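Local coordinates for protein prenylcyclase (Actinoplanes teichomyceticus, PDB 6IJ1) that probably acts as a prenylcyclase or related prenyltransferase, working on an isoprenoid chain, at residues 248-253 with 331-336; 243-248 with 286-291. All blocks are in the same frame, centred on the assembly; numbering follows the deposited sequence.

How the contacts relate
Both contacts anchor helix 246-256, contact 1 along its body and contact 2 at its N-terminal end, and the two segments on this helix overlap at Ala-248; their centres lie about 10 Å apart. Both are buried, although contact 2 reaches an exposed residue at Thr-286. Contact 1 joins helix to helix chiefly through methyl groups and has no hydrogen bond across it. Contact 2 joins a helix start to a loop, and there polar chemistry takes over: serine hydroxyls and a water deal with backbone N-H and carbonyl groups beside one aromatic face. The two meet where Thr-332 OG1 packs against Phe-247 CE1 and Val-333 CG2 against the carbonyl oxygen of Pro-246.

Contact 1 of 2, residues 248-253 with 331-336; sequences ATALAL and ATVLQA
Ala-250 faces Val-333 and Ala-336 where helix 246-256 runs beside helix 327-341, an arrangement consistent with two neighbouring helices of an alpha/alpha barrel like that of class II terpene cyclases and protein prenyltransferases. The segment axes point the same broad way, 32° apart, and approach to 8.5 Å. Small residues permit this: the CA atoms of Ala-250 and Val-333 are 5.2 Å apart, and Ala-250 CB lies 3.6 Å from Ala-336 CB and 4.0 Å from Val-333 CG2.

Thr-332 is the side chain to follow. Its CB branches with CG2 anti to the backbone N and OG1 beside that N (chi1 -53°), which separates methyl from hydroxyl. CG2 reaches across to Leu-251, 3.8 Å from its CD2 and nearly as close to its CG, the two side chains crossing at a slant. OG1 instead hydrogen-bonds the carbonyl oxygen of His-328, a turn earlier in its own helix, and Tyr-47 OH on helix 42-52, so the buried hydroxyl is satisfied without help from helix 246-256. Leu-251 also packs on Leu-200 and Ala-203 of helix 198-209. Further along, Leu-253 CD2 rests 3.6 Å from the carbonyl oxygen of Ala-336.

Contact 2 of 2, residues 243-248 with 286-291; sequences EGSPFA and TPSARL
Phe-247 and Ser-288 make the one direct hydrogen bond here: Phe-247 N donates to Ser-288 OG, 3.1 Å away, at an N-H...O angle of 148°. The same hydroxyl donates a hydrogen bond to Thr-286 O, 2.9 Å from OG, so it is gripped as both acceptor and donor. Its torsion, with OG between the backbone N and the carbonyl carbon, also brings it within 3.3 Å of Pro-246 CD.

Helix 246-256 starts here, and Ser-245 is its N-cap. Ser-245 OG takes a nearly straight bond from Ala-248 N (3.0 Å) and donates to a water 2.6 Å away; that water in turn donates to the carbonyl oxygen of Ser-288.

The other main contact is aromatic. With CG anti to the backbone N (chi1 -174°), the Phe-247 ring lies under Ala-289, the centre of an inverse gamma turn: Ala-289 CA stands 3.6 Å from the ring centroid in a CH-pi contact, almost on the normal. The ring also meets that of Trp-195, planes about 30° apart. An alanine in place of Phe-247 would probably open a gap beneath that turn and leave Trp-195 without this aromatic partner. Ala-289 CB leans over the same ring, 3.6 Å from Phe-247 CE1.

Contact 1 of 2, residues 248-253 with 331-336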
loop_
_atom_site.group_PDB
_atom_site.type_symbol
_atom_site.label_atom_id
_atom_site.label_comp_id
_atom_site.label_asym_id
_atom_site.label_seq_id
_atom_site.Cartn_x
_atom_site.Cartn_y
_atom_site.Cartn_z
ATOM N N ALA A 248 9.109 -6.517 2.651
ATOM C CA ALA A 248 8.991 -6.389 4.107
ATOM C C ALA A 248 10.166 -5.627 4.686
ATOM O O ALA A 248 10.006 -4.934 5.717
ATOM C CB ALA A 248 8.883 -7.770 4.749
ATOM N N THR A 249 11.363 -5.778 4.087
ATOM C CA THR A 249 12.540 -5.061 4.583
ATOM C C THR A 249 12.352 -3.551 4.398
ATOM O O THR A 249 12.651 -2.755 5.302
ATOM C CB THR A 249 13.786 -5.566 3.819
ATOM O OG1 THR A 249 13.911 -6.940 4.097
ATOM C CG2 THR A 249 15.067 -4.885 4.337
ATOM N N ALA A 250 11.887 -3.137 3.220
ATOM C CA ALA A 250 11.644 -1.724 2.954
ATOM C C ALA A 250 10.589 -1.149 3.892
ATOM O O ALA A 250 10.762 -0.035 4.430
ATOM C CB ALA A 250 11.183 -1.562 1.499
ATOM N N LEU A 251 9.529 -1.909 4.128
ATOM C CA LEU A 251 8.472 -1.429 5.005
ATOM C C LEU A 251 8.945 -1.374 6.445
ATOM O O LEU A 251 8.603 -0.413 7.156
ATOM C CB LEU A 251 7.233 -2.326 4.848
ATOM C CG LEU A 251 6.618 -2.191 3.477
ATOM C CD1 LEU A 251 5.761 -3.433 3.163
ATOM C CD2 LEU A 251 5.788 -0.884 3.343
ATOM N N ALA A 252 9.735 -2.352 6.902
ATOM C CA ALA A 252 10.243 -2.261 8.273
ATOM C C ALA A 252 11.151 -1.054 8.419
ATOM O O ALA A 252 11.065 -0.349 9.441
ATOM C CB ALA A 252 11.007 -3.555 8.638
ATOM N N LEU A 253 12.045 -0.798 7.440
ATOM C CA LEU A 253 12.885 0.405 7.474
ATOM C C LEU A 253 12.021 1.647 7.684
ATOM O O LEU A 253 12.316 2.505 8.544
ATOM C CB LEU A 253 13.681 0.465 6.153
ATOM C CG LEU A 253 14.751 1.531 5.997
ATOM C CD1 LEU A 253 15.617 1.174 4.777
ATOM C CD2 LEU A 253 14.139 2.948 5.781
ATOM N N ALA A 331 8.639 0.066 -6.341
ATOM C CA ALA A 331 8.211 1.377 -5.832
ATOM C C ALA A 331 8.319 1.432 -4.321
ATOM O O ALA A 331 8.772 2.451 -3.739
ATOM C CB ALA A 331 6.781 1.692 -6.287
ATOM N N THR A 332 7.864 0.371 -3.639
ATOM C CA THR A 332 7.948 0.309 -2.181
ATOM C C THR A 332 9.382 0.459 -1.688
ATOM O O THR A 332 9.650 1.194 -0.706
ATOM C CB THR A 332 7.336 -1.020 -1.692
ATOM O OG1 THR A 332 6.006 -1.171 -2.249
ATOM C CG2 THR A 332 7.254 -1.079 -0.190
ATOM N N VAL A 333 10.325 -0.231 -2.338
ATOM C CA VAL A 333 11.713 -0.149 -1.957
ATOM C C VAL A 333 12.253 1.255 -2.204
ATOM O O VAL A 333 12.987 1.786 -1.365
ATOM C CB VAL A 333 12.532 -1.213 -2.743
ATOM C CG1 VAL A 333 14.028 -0.955 -2.458
ATOM C CG2 VAL A 333 12.114 -2.661 -2.286
ATOM N N LEU A 334 11.946 1.859 -3.357
ATOM C CA LEU A 334 12.457 3.220 -3.595
ATOM C C LEU A 334 11.953 4.179 -2.526
ATOM O O LEU A 334 12.713 5.064 -2.090
ATOM C CB LEU A 334 12.048 3.716 -4.981
ATOM C CG LEU A 334 12.701 2.932 -6.118
ATOM C CD1 LEU A 334 12.158 3.413 -7.471
ATOM C CD2 LEU A 334 14.249 3.113 -6.113
ATOM N N GLN A 335 10.693 4.031 -2.096
ATOM C CA GLN A 335 10.206 4.918 -1.024
ATOM C C GLN A 335 11.049 4.742 0.231
ATOM O O GLN A 335 11.430 5.735 0.897
ATOM C CB GLN A 335 8.711 4.616 -0.786
ATOM C CG GLN A 335 8.050 5.493 0.319
ATOM C CD GLN A 335 7.715 6.839 -0.195
ATOM O OE1 GLN A 335 6.954 6.971 -1.150
ATOM N NE2 GLN A 335 8.291 7.862 0.394
ATOM N N ALA A 336 11.409 3.506 0.568
ATOM C CA ALA A 336 12.251 3.282 1.741
ATOM C C ALA A 336 13.638 3.866 1.549
ATOM O O ALA A 336 14.217 4.387 2.507
ATOM C CB ALA A 336 12.344 1.766 1.996
#

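Contact 2 of 2, residues 243-248 with 286-291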
loop_
_atom_site.group_PDB
_atom_site.type_symbol
_atom_site.label_atom_id
_atom_site.label_comp_id
_atom_site.label_asym_id
_atom_site.label_seq_id
_atom_site.Cartn_x
_atom_site.Cartn_y
_atom_site.Cartn_z
ATOM N N GLU A 243 15.116 -15.787 2.330
ATOM C CA GLU A 243 16.415 -15.116 2.097
ATOM C C GLU A 243 16.301 -13.640 2.488
ATOM O O GLU A 243 17.323 -12.975 2.589
ATOM C CB GLU A 243 16.850 -15.256 0.637
ATOM C CG GLU A 243 15.872 -14.657 -0.362
ATOM C CD GLU A 243 14.894 -15.682 -0.903
ATOM O OE1 GLU A 243 15.077 -16.132 -2.053
ATOM O OE2 GLU A 243 13.940 -16.036 -0.179
ATOM N N GLY A 244 15.113 -13.157 2.652
ATOM C CA GLY A 244 14.851 -11.744 2.943
ATOM C C GLY A 244 13.846 -11.225 1.937
ATOM O O GLY A 244 14.002 -11.515 0.753
ATOM N N SER A 245 12.818 -10.540 2.426
ATOM C CA SER A 245 11.772 -9.974 1.547
ATOM C C SER A 245 12.108 -8.511 1.268
ATOM O O SER A 245 12.179 -7.753 2.206
ATOM C CB SER A 245 10.427 -10.077 2.217
ATOM O OG SER A 245 9.477 -9.243 1.578
ATOM N N PRO A 246 12.399 -8.107 0.020
ATOM C CA PRO A 246 12.646 -6.701 -0.254
ATOM C C PRO A 246 11.438 -5.874 0.207
ATOM O O PRO A 246 11.628 -4.846 0.779
ATOM C CB PRO A 246 12.801 -6.670 -1.780
ATOM C CG PRO A 246 13.310 -8.046 -2.118
ATOM C CD PRO A 246 12.598 -8.965 -1.146
ATOM N N PHE A 247 10.224 -6.369 -0.034
ATOM C CA PHE A 247 9.030 -5.607 0.384
ATOM C C PHE A 247 9.000 -5.416 1.898
ATOM O O PHE A 247 8.853 -4.275 2.394
ATOM C CB PHE A 247 7.828 -6.430 -0.118
ATOM C CG PHE A 247 6.484 -5.797 0.056
ATOM C CD1 PHE A 247 6.130 -4.679 -0.711
ATOM C CD2 PHE A 247 5.578 -6.344 0.925
ATOM C CE1 PHE A 247 4.814 -4.160 -0.611
ATOM C CE2 PHE A 247 4.232 -5.824 1.040
ATOM C CZ PHE A 247 3.892 -4.735 0.265
ATOM N N ALA A 248 9.109 -6.517 2.651
ATOM C CA ALA A 248 8.991 -6.389 4.107
ATOM C C ALA A 248 10.166 -5.627 4.686
ATOM O O ALA A 248 10.006 -4.934 5.717
ATOM C CB ALA A 248 8.883 -7.770 4.749
ATOM N N THR A 286 13.235 -8.414 -6.232
ATOM C CA THR A 286 12.460 -9.640 -6.392
ATOM C C THR A 286 11.009 -9.361 -6.020
ATOM O O THR A 286 10.750 -8.822 -4.933
ATOM C CB THR A 286 13.024 -10.689 -5.468
ATOM O OG1 THR A 286 14.420 -10.891 -5.865
ATOM C CG2 THR A 286 12.216 -12.009 -5.549
ATOM N N PRO A 287 10.038 -9.750 -6.844
ATOM C CA PRO A 287 8.643 -9.471 -6.487
ATOM C C PRO A 287 8.312 -10.117 -5.160
ATOM O O PRO A 287 8.414 -11.356 -4.983
ATOM C CB PRO A 287 7.834 -10.086 -7.628
ATOM C CG PRO A 287 8.816 -9.941 -8.851
ATOM C CD PRO A 287 10.142 -10.259 -8.230
ATOM N N SER A 288 7.836 -9.293 -4.243
ATOM C CA SER A 288 7.611 -9.784 -2.892
ATOM C C SER A 288 6.448 -9.039 -2.244
ATOM O O SER A 288 6.247 -9.162 -1.022
ATOM C CB SER A 288 8.925 -9.628 -2.083
ATOM O OG SER A 288 9.542 -8.350 -2.299
ATOM N N ALA A 289 5.644 -8.333 -3.026
ATOM C CA ALA A 289 4.487 -7.628 -2.470
ATOM C C ALA A 289 3.336 -8.637 -2.420
ATOM O O ALA A 289 2.483 -8.705 -3.306
ATOM C CB ALA A 289 4.172 -6.386 -3.322
ATOM N N ARG A 290 3.348 -9.457 -1.370
ATOM C CA ARG A 290 2.525 -10.669 -1.329
ATOM C C ARG A 290 1.158 -10.313 -0.763
ATOM O O ARG A 290 1.023 -10.011 0.432
ATOM C CB ARG A 290 3.200 -11.770 -0.490
ATOM C CG ARG A 290 4.616 -12.157 -1.007
ATOM C CD ARG A 290 4.646 -12.487 -2.538
ATOM N NE ARG A 290 4.190 -13.832 -2.853
ATOM C CZ ARG A 290 4.991 -14.930 -2.835
ATOM N NH1 ARG A 290 6.198 -14.868 -2.440
ATOM N NH2 ARG A 290 4.511 -16.099 -3.106
ATOM N N LEU A 291 0.181 -10.318 -1.647
ATOM C CA LEU A 291 -1.185 -9.876 -1.380
ATOM C C LEU A 291 -2.018 -11.126 -1.179
ATOM O O LEU A 291 -2.032 -12.003 -2.048
ATOM C CB LEU A 291 -1.669 -9.066 -2.591
ATOM C CG LEU A 291 -2.911 -8.195 -2.596
ATOM C CD1 LEU A 291 -2.952 -7.594 -3.986
ATOM C CD2 LEU A 291 -4.066 -9.140 -2.391
HETATM O O HOH W 1 7.052 -10.270 1.337
#